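Local coordinates for protein excinuclease ABC, subunit A. (Deinococcus radiodurans, PDB 2VF7) that binds DNA, zinc and adenine nucleotides as a UvrA-family ABC ATPase and probably takes part in recognising damaged DNA for excision repair, at residues Tyr58-Arg63 / Asp86-Leu91; Asp361-Leu366 / Gln393-Leu398. The protein carries 1 engineered substitution. One frame throughout, in Å; residues are numbered along the deposited sequence. Where two conformers were deposited one is given.

In the fold
UvrA proteins carry two ABC-type nucleotide-binding units in one chain, and the two contacts here lie near different ADP sites. Contact 1 comes first along the chain and closes before contact 2 opens; their centres lie 27 Å apart, with nearest atoms about 10 Å from each other, so they do not touch. Contact 1 sets helix 49-69, which follows the first P-loop, against edge strand 87-89 of a three-stranded antiparallel sheet. Contact 2, nearer the second ADP site, joins the end of helix 345-365 to the loop before strand 402-406. That strand pairs in parallel with strand 94-96, which Ala61 touches, so the first unit's six-stranded sheet links them. Both reach the second subunit.

Contact 1. Residues Tyr58-Arg63 / Asp86-Leu91; sequences YAEAQR and DAIDGL
Ala61 and Leu91, together with Glu60 and Ile88, bring one side of helix 49-69 against the strand 87-89 and the turn that follows it. Apolar packing accounts for the direct contact between the segments. Leu91 CD1 presses on Ala61 CB at 3.4 Å, closer than carbons usually sit, and lies 3.8 Å from Ala61 CA, so a single methyl bears on the small residue where the helix offers little bulk. At the preceding helix residue, Ile88 CD1 touches Glu60 CG at 3.7 Å and is equally near its CB. The Ile88 and Glu60 chains run past each other in opposite directions, and the contact falls on the methylene part of the glutamate. With CG anti to the backbone nitrogen (chi1 -180°) and a bend at chi2 of 72°, Glu60 lays its methylenes against the isoleucine while its carboxylate turns to Arg63 and Arg64.

Ionic interactions lie beside this packing. Glu60 OE2 forms a salt bridge with Arg63 NH1 at 3.2 Å, and another with Arg64 NE. Arg64 also donates from NH2 to the carbonyl oxygen of Ile88, thereby tying helix to strand. Ile88 and Leu91 also touch Val16 of the adjoining strand 15-21. Glu60 is thus amphipathic in use: its carbons pack in a buried contact between P-loop helix and sheet, while two arginines would be expected to stabilise its negative charge.

Contact 2. Residues Asp361-Leu366 / Gln393-Leu398; sequences DVLLHL and QLYSNL
Leu363 and Val362 form two neighbouring bumps on the last turn of helix 345-365, and the ring of Tyr395 with the base of Leu394 supplies the surface they meet. The tyrosine was modelled in two conformers, and its contacts hold for the one described. There, Leu363 CD2 meets the rim of the Tyr395 ring, near the ring plane, touching CE2 at 3.7 Å and standing 3.8 Å from the hydroxyl OH. The two side chains cross at about a right angle. Tyr395 reaches this place with its CG between the backbone nitrogen and the carbonyl carbon (chi1 56°).

Val362 CG1, anti to the backbone nitrogen (chi1 167°), sits loosely over the hollow between Leu394 and Tyr395, 4.1 Å from Leu394 CB and 4.3 Å from Tyr395 CD2. Ala391 of helix 382-393 touches both Val362 and Leu363; Leu394 also packs on Ala423 and Leu427 of helix 417-428.

The contact thus packs the end of helix 345-365 against the loop leading into strand 402-406 of the first ABC unit's sheet. The side chain of Leu363 lies about 10 Å from that of Tyr370, which binds ADP. Carbon contacts join helix and loop, while in the conformer described the hydroxyl of Tyr395 bonds to the carbonyl oxygen of Thr114, its polar end satisfied outside the apolar packing.

Contact 1. Residues Tyr58-Arg63 / Asp86-Leu91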
ATOM      1  N   TYR A  58      -8.421  -0.548  17.600  1.00 53.56           N
ATOM      2  CA  TYR A  58      -7.380  -0.758  16.600  1.00 54.58           C
ATOM      3  C   TYR A  58      -7.837  -0.326  15.207  1.00 54.77           C
ATOM      4  O   TYR A  58      -7.157   0.456  14.535  1.00 55.43           O
ATOM      5  CB  TYR A  58      -6.893  -2.225  16.618  1.00 55.35           C
ATOM      6  CG  TYR A  58      -6.064  -2.630  15.423  1.00 56.35           C
ATOM      7  CD1 TYR A  58      -4.739  -2.202  15.285  1.00 55.96           C
ATOM      8  CD2 TYR A  58      -6.598  -3.459  14.427  1.00 57.47           C
ATOM      9  CE1 TYR A  58      -3.975  -2.572  14.183  1.00 55.79           C
ATOM     10  CE2 TYR A  58      -5.836  -3.836  13.304  1.00 56.22           C
ATOM     11  CZ  TYR A  58      -4.523  -3.382  13.201  1.00 56.80           C
ATOM     12  OH  TYR A  58      -3.754  -3.746  12.113  1.00 58.05           O
ATOM     13  N   ALA A  59      -9.009  -0.796  14.795  1.00 54.96           N
ATOM     14  CA  ALA A  59      -9.521  -0.550  13.449  1.00 54.84           C
ATOM     15  C   ALA A  59      -9.759   0.925  13.087  1.00 55.00           C
ATOM     16  O   ALA A  59      -9.436   1.350  11.967  1.00 55.20           O
ATOM     17  CB  ALA A  59     -10.769  -1.372  13.201  1.00 54.59           C
ATOM     18  N   GLU A  60     -10.333   1.701  13.997  1.00 55.09           N
ATOM     19  CA  GLU A  60     -10.491   3.146  13.756  1.00 56.03           C
ATOM     20  C   GLU A  60      -9.127   3.866  13.737  1.00 56.11           C
ATOM     21  O   GLU A  60      -8.861   4.677  12.864  1.00 56.67           O
ATOM     22  CB  GLU A  60     -11.463   3.754  14.779  1.00 56.18           C
ATOM     23  CG  GLU A  60     -11.741   5.262  14.656  1.00 57.40           C
ATOM     24  CD  GLU A  60     -12.612   5.639  13.461  1.00 59.25           C
ATOM     25  OE1 GLU A  60     -13.116   4.729  12.762  1.00 58.98           O
ATOM     26  OE2 GLU A  60     -12.773   6.856  13.214  1.00 58.61           O
ATOM     27  N   ALA A  61      -8.252   3.535  14.675  1.00 56.80           N
ATOM     28  CA  ALA A  61      -6.891   4.082  14.698  1.00 57.29           C
ATOM     29  C   ALA A  61      -6.081   3.847  13.421  1.00 57.84           C
ATOM     30  O   ALA A  61      -5.290   4.709  13.033  1.00 58.40           O
ATOM     31  CB  ALA A  61      -6.130   3.556  15.899  1.00 57.15           C
ATOM     32  N   GLN A  62      -6.255   2.688  12.782  1.00 58.36           N
ATOM     33  CA  GLN A  62      -5.535   2.374  11.529  1.00 58.82           C
ATOM     34  C   GLN A  62      -6.131   2.997  10.295  1.00 59.10           C
ATOM     35  O   GLN A  62      -5.403   3.479   9.438  1.00 60.02           O
ATOM     36  CB  GLN A  62      -5.401   0.870  11.298  1.00 58.68           C
ATOM     37  CG  GLN A  62      -4.139   0.290  11.898  1.00 60.17           C
ATOM     38  CD  GLN A  62      -3.395  -0.663  10.963  1.00 62.44           C
ATOM     39  OE1 GLN A  62      -2.174  -0.853  11.110  1.00 63.83           O
ATOM     40  NE2 GLN A  62      -4.116  -1.266  10.001  1.00 60.10           N
ATOM     41  N   ARG A  63      -7.453   2.954  10.183  1.00 59.24           N
ATOM     42  CA  ARG A  63      -8.168   3.674   9.134  1.00 59.46           C
ATOM     43  C   ARG A  63      -7.752   5.151   9.038  1.00 58.99           C
ATOM     44  O   ARG A  63      -7.524   5.655   7.952  1.00 59.32           O
ATOM     45  CB  ARG A  63      -9.673   3.571   9.399  1.00 59.61           C
ATOM     46  CG  ARG A  63     -10.564   4.284   8.399  1.00 61.67           C
ATOM     47  CD  ARG A  63     -11.861   4.669   9.082  1.00 64.86           C
ATOM     48  NE  ARG A  63     -12.556   5.731   8.370  1.00 69.00           N
ATOM     49  CZ  ARG A  63     -12.751   6.961   8.843  1.00 71.36           C
ATOM     50  NH1 ARG A  63     -12.310   7.307  10.056  1.00 71.87           N
ATOM     51  NH2 ARG A  63     -13.404   7.850   8.100  1.00 72.40           N
ATOM     52  N   ASP A  86     -19.621   6.363  17.020  1.00 57.03           N
ATOM     53  CA  ASP A  86     -19.900   7.802  16.912  1.00 57.13           C
ATOM     54  C   ASP A  86     -18.641   8.682  16.965  1.00 56.82           C
ATOM     55  O   ASP A  86     -18.459   9.527  16.104  1.00 56.83           O
ATOM     56  CB  ASP A  86     -20.898   8.261  17.989  1.00 57.04           C
ATOM     57  CG  ASP A  86     -22.309   7.814  17.704  1.00 58.32           C
ATOM     58  OD1 ASP A  86     -22.604   7.602  16.511  1.00 60.85           O
ATOM     59  OD2 ASP A  86     -23.122   7.679  18.659  1.00 57.80           O
ATOM     60  N   ALA A  87     -17.800   8.484  17.982  1.00 56.63           N
ATOM     61  CA  ALA A  87     -16.581   9.282  18.176  1.00 56.60           C
ATOM     62  C   ALA A  87     -15.538   8.555  19.031  1.00 56.50           C
ATOM     63  O   ALA A  87     -15.887   7.860  19.990  1.00 56.67           O
ATOM     64  CB  ALA A  87     -16.932  10.610  18.823  1.00 56.65           C
ATOM     65  N   ILE A  88     -14.264   8.702  18.662  1.00 56.38           N
ATOM     66  CA  ILE A  88     -13.122   8.321  19.514  1.00 55.45           C
ATOM     67  C   ILE A  88     -12.120   9.473  19.527  1.00 55.21           C
ATOM     68  O   ILE A  88     -11.661   9.909  18.467  1.00 55.53           O
ATOM     69  CB  ILE A  88     -12.382   7.030  19.052  1.00 55.54           C
ATOM     70  CG1 ILE A  88     -13.343   5.853  18.867  1.00 55.55           C
ATOM     71  CG2 ILE A  88     -11.317   6.658  20.079  1.00 55.60           C
ATOM     72  CD1 ILE A  88     -12.723   4.603  18.206  1.00 54.90           C
ATOM     73  N   ASP A  89     -11.789   9.951  20.720  1.00 54.63           N
ATOM     74  CA  ASP A  89     -10.876  11.064  20.916  1.00 54.51           C
ATOM     75  C   ASP A  89      -9.656  10.623  21.724  1.00 54.14           C
ATOM     76  O   ASP A  89      -9.776   9.828  22.640  1.00 53.82           O
ATOM     77  CB  ASP A  89     -11.589  12.191  21.672  1.00 54.86           C
ATOM     78  CG  ASP A  89     -12.835  12.709  20.944  1.00 57.45           C
ATOM     79  OD1 ASP A  89     -12.824  12.836  19.686  1.00 59.96           O
ATOM     80  OD2 ASP A  89     -13.835  13.003  21.637  1.00 59.46           O
ATOM     81  N   GLY A  90      -8.480  11.146  21.388  1.00 53.92           N
ATOM     82  CA  GLY A  90      -7.256  10.865  22.145  1.00 53.60           C
ATOM     83  C   GLY A  90      -6.553   9.571  21.800  1.00 53.69           C
ATOM     84  O   GLY A  90      -5.845   9.017  22.629  1.00 53.69           O
ATOM     85  N   LEU A  91      -6.727   9.107  20.564  1.00 53.85           N
ATOM     86  CA  LEU A  91      -6.253   7.794  20.133  1.00 54.23           C
ATOM     87  C   LEU A  91      -5.015   7.899  19.238  1.00 54.07           C
ATOM     88  O   LEU A  91      -5.121   8.395  18.110  1.00 53.55           O
ATOM     89  CB  LEU A  91      -7.362   7.088  19.334  1.00 54.30           C
ATOM     90  CG  LEU A  91      -7.711   5.611  19.531  1.00 54.55           C
ATOM     91  CD1 LEU A  91      -8.135   5.080  18.165  1.00 55.93           C
ATOM     92  CD2 LEU A  91      -6.611   4.727  20.137  1.00 53.52           C
TER

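Contact 2. Residues Asp361-Leu366 / Gln393-Leu398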
ATOM      1  N   ASP A 361      19.297 -11.263  23.996  1.00 47.30           N
ATOM      2  CA  ASP A 361      18.925 -11.333  25.422  1.00 47.37           C
ATOM      3  C   ASP A 361      17.433 -11.090  25.649  1.00 46.81           C
ATOM      4  O   ASP A 361      16.820 -11.733  26.499  1.00 46.55           O
ATOM      5  CB  ASP A 361      19.772 -10.369  26.279  1.00 47.24           C
ATOM      6  CG  ASP A 361      20.977 -11.059  26.946  1.00 48.97           C
ATOM      7  OD1 ASP A 361      21.005 -12.308  27.068  1.00 50.61           O
ATOM      8  OD2 ASP A 361      21.911 -10.345  27.373  1.00 51.35           O
ATOM      9  N   VAL A 362      16.870 -10.162  24.881  1.00 46.56           N
ATOM     10  CA  VAL A 362      15.429  -9.867  24.897  1.00 46.50           C
ATOM     11  C   VAL A 362      14.575 -11.114  24.585  1.00 46.51           C
ATOM     12  O   VAL A 362      13.626 -11.417  25.313  1.00 46.25           O
ATOM     13  CB  VAL A 362      15.091  -8.702  23.915  1.00 46.31           C
ATOM     14  CG1 VAL A 362      13.594  -8.593  23.671  1.00 46.31           C
ATOM     15  CG2 VAL A 362      15.649  -7.381  24.433  1.00 45.83           C
ATOM     16  N   LEU A 363      14.941 -11.821  23.513  1.00 46.68           N
ATOM     17  CA  LEU A 363      14.293 -13.066  23.081  1.00 47.17           C
ATOM     18  C   LEU A 363      14.467 -14.187  24.104  1.00 47.59           C
ATOM     19  O   LEU A 363      13.522 -14.917  24.417  1.00 47.28           O
ATOM     20  CB  LEU A 363      14.888 -13.535  21.738  1.00 47.23           C
ATOM     21  CG  LEU A 363      14.646 -12.863  20.370  1.00 47.29           C
ATOM     22  CD1 LEU A 363      13.180 -12.951  19.950  1.00 47.23           C
ATOM     23  CD2 LEU A 363      15.131 -11.421  20.287  1.00 47.09           C
ATOM     24  N   LEU A 364      15.694 -14.309  24.609  1.00 48.07           N
ATOM     25  CA  LEU A 364      16.075 -15.348  25.551  1.00 48.62           C
ATOM     26  C   LEU A 364      15.341 -15.182  26.876  1.00 49.05           C
ATOM     27  O   LEU A 364      14.909 -16.167  27.490  1.00 49.03           O
ATOM     28  CB  LEU A 364      17.588 -15.300  25.776  1.00 48.67           C
ATOM     29  CG  LEU A 364      18.546 -16.019  24.809  1.00 49.10           C
ATOM     30  CD1 LEU A 364      19.205 -17.219  25.493  1.00 49.64           C
ATOM     31  CD2 LEU A 364      17.897 -16.419  23.483  1.00 48.23           C
ATOM     32  N   HIS A 365      15.200 -13.926  27.301  1.00 49.49           N
ATOM     33  CA  HIS A 365      14.513 -13.581  28.545  1.00 49.74           C
ATOM     34  C   HIS A 365      13.002 -13.830  28.440  1.00 49.39           C
ATOM     35  O   HIS A 365      12.332 -14.042  29.454  1.00 49.50           O
ATOM     36  CB  HIS A 365      14.829 -12.136  28.949  1.00 49.96           C
ATOM     37  CG  HIS A 365      16.177 -11.965  29.593  1.00 51.37           C
ATOM     38  ND1 HIS A 365      17.148 -12.948  29.581  1.00 52.37           N
ATOM     39  CD2 HIS A 365      16.722 -10.913  30.253  1.00 52.21           C
ATOM     40  CE1 HIS A 365      18.220 -12.518  30.224  1.00 52.42           C
ATOM     41  NE2 HIS A 365      17.988 -11.286  30.643  1.00 52.49           N
ATOM     42  N   LEU A 366      12.484 -13.832  27.211  1.00 49.07           N
ATOM     43  CA  LEU A 366      11.081 -14.199  26.941  1.00 48.81           C
ATOM     44  C   LEU A 366      10.876 -15.690  26.757  1.00 48.62           C
ATOM     45  O   LEU A 366       9.809 -16.122  26.311  1.00 49.33           O
ATOM     46  CB  LEU A 366      10.506 -13.431  25.731  1.00 48.44           C
ATOM     47  CG  LEU A 366       9.621 -12.239  26.087  1.00 47.45           C
ATOM     48  CD1 LEU A 366       9.533 -11.259  24.938  1.00 47.93           C
ATOM     49  CD2 LEU A 366       8.248 -12.702  26.509  1.00 46.79           C
ATOM     50  N   GLN A 393       9.651  -5.682  18.995  1.00 55.22           N
ATOM     51  CA  GLN A 393       9.189  -4.334  19.281  1.00 55.20           C
ATOM     52  C   GLN A 393      10.050  -3.700  20.374  1.00 55.00           C
ATOM     53  O   GLN A 393      10.211  -2.478  20.416  1.00 54.05           O
ATOM     54  CB  GLN A 393       7.730  -4.351  19.759  1.00 54.81           C
ATOM     55  CG  GLN A 393       6.680  -4.723  18.724  1.00 56.23           C
ATOM     56  CD  GLN A 393       7.011  -4.315  17.285  1.00 57.59           C
ATOM     57  OE1 GLN A 393       6.923  -3.140  16.896  1.00 57.46           O
ATOM     58  NE2 GLN A 393       7.370  -5.308  16.479  1.00 58.41           N
ATOM     59  N   LEU A 394      10.575  -4.543  21.262  1.00 55.45           N
ATOM     60  CA  LEU A 394      11.313  -4.078  22.430  1.00 56.25           C
ATOM     61  C   LEU A 394      12.684  -3.518  22.069  1.00 56.68           C
ATOM     62  O   LEU A 394      13.350  -2.898  22.913  1.00 57.49           O
ATOM     63  CB  LEU A 394      11.414  -5.169  23.499  1.00 56.67           C
ATOM     64  CG  LEU A 394      10.308  -5.187  24.562  1.00 56.66           C
ATOM     65  CD1 LEU A 394      10.525  -6.325  25.531  1.00 56.52           C
ATOM     66  CD2 LEU A 394      10.276  -3.865  25.330  1.00 59.29           C
ATOM     67  N   TYR A 395      13.087  -3.716  20.810  1.00 56.87           N
ATOM     68  CA  TYR A 395      14.292  -3.096  20.270  1.00 56.90           C
ATOM     69  C   TYR A 395      14.072  -2.405  18.930  1.00 57.36           C
ATOM     70  O   TYR A 395      14.999  -2.260  18.138  1.00 57.28           O
ATOM     71  CB  TYR A 395      15.464  -4.083  20.217  1.00 56.37           C
ATOM     72  CG  TYR A 395      15.264  -5.387  19.458  1.00 55.93           C
ATOM     73  CD1 TYR A 395      15.341  -5.434  18.061  0.70 55.14           C
ATOM     74  CD2 TYR A 395      15.076  -6.591  20.146  0.70 54.86           C
ATOM     75  CE1 TYR A 395      15.197  -6.638  17.369  0.70 54.15           C
ATOM     76  CE2 TYR A 395      14.931  -7.800  19.464  0.70 54.21           C
ATOM     77  CZ  TYR A 395      14.996  -7.815  18.079  0.70 54.48           C
ATOM     78  OH  TYR A 395      14.859  -9.003  17.406  0.70 54.81           O
ATOM     79  N   SER A 396      12.846  -1.954  18.694  1.00 58.19           N
ATOM     80  CA  SER A 396      12.486  -1.425  17.391  1.00 59.06           C
ATOM     81  C   SER A 396      12.609   0.082  17.373  1.00 59.58           C
ATOM     82  O   SER A 396      12.727   0.676  16.298  1.00 59.83           O
ATOM     83  CB  SER A 396      11.061  -1.821  17.023  1.00 59.09           C
ATOM     84  OG  SER A 396      10.153  -0.787  17.355  1.00 59.40           O
ATOM     85  N   ASN A 397      12.559   0.681  18.567  1.00 60.04           N
ATOM     86  CA  ASN A 397      12.681   2.135  18.765  1.00 60.61           C
ATOM     87  C   ASN A 397      11.392   2.935  18.485  1.00 60.80           C
ATOM     88  O   ASN A 397      11.418   4.180  18.525  1.00 61.02           O
ATOM     89  CB  ASN A 397      13.868   2.713  17.969  1.00 61.00           C
ATOM     90  CG  ASN A 397      15.107   2.966  18.828  1.00 62.60           C
ATOM     91  OD1 ASN A 397      15.991   3.742  18.442  1.00 64.50           O
ATOM     92  ND2 ASN A 397      15.175   2.328  19.997  1.00 63.98           N
ATOM     93  N   LEU A 398      10.282   2.230  18.204  1.00 60.14           N
ATOM     94  CA  LEU A 398       8.956   2.868  18.057  1.00 59.63           C
ATOM     95  C   LEU A 398       8.497   3.555  19.339  1.00 58.80           C
ATOM     96  O   LEU A 398       8.640   2.991  20.433  1.00 58.40           O
ATOM     97  CB  LEU A 398       7.872   1.872  17.643  1.00 59.58           C
ATOM     98  CG  LEU A 398       7.421   1.801  16.192  1.00 60.85           C
ATOM     99  CD1 LEU A 398       5.935   1.431  16.121  1.00 60.56           C
ATOM    100  CD2 LEU A 398       7.663   3.119  15.485  1.00 61.95           C
TER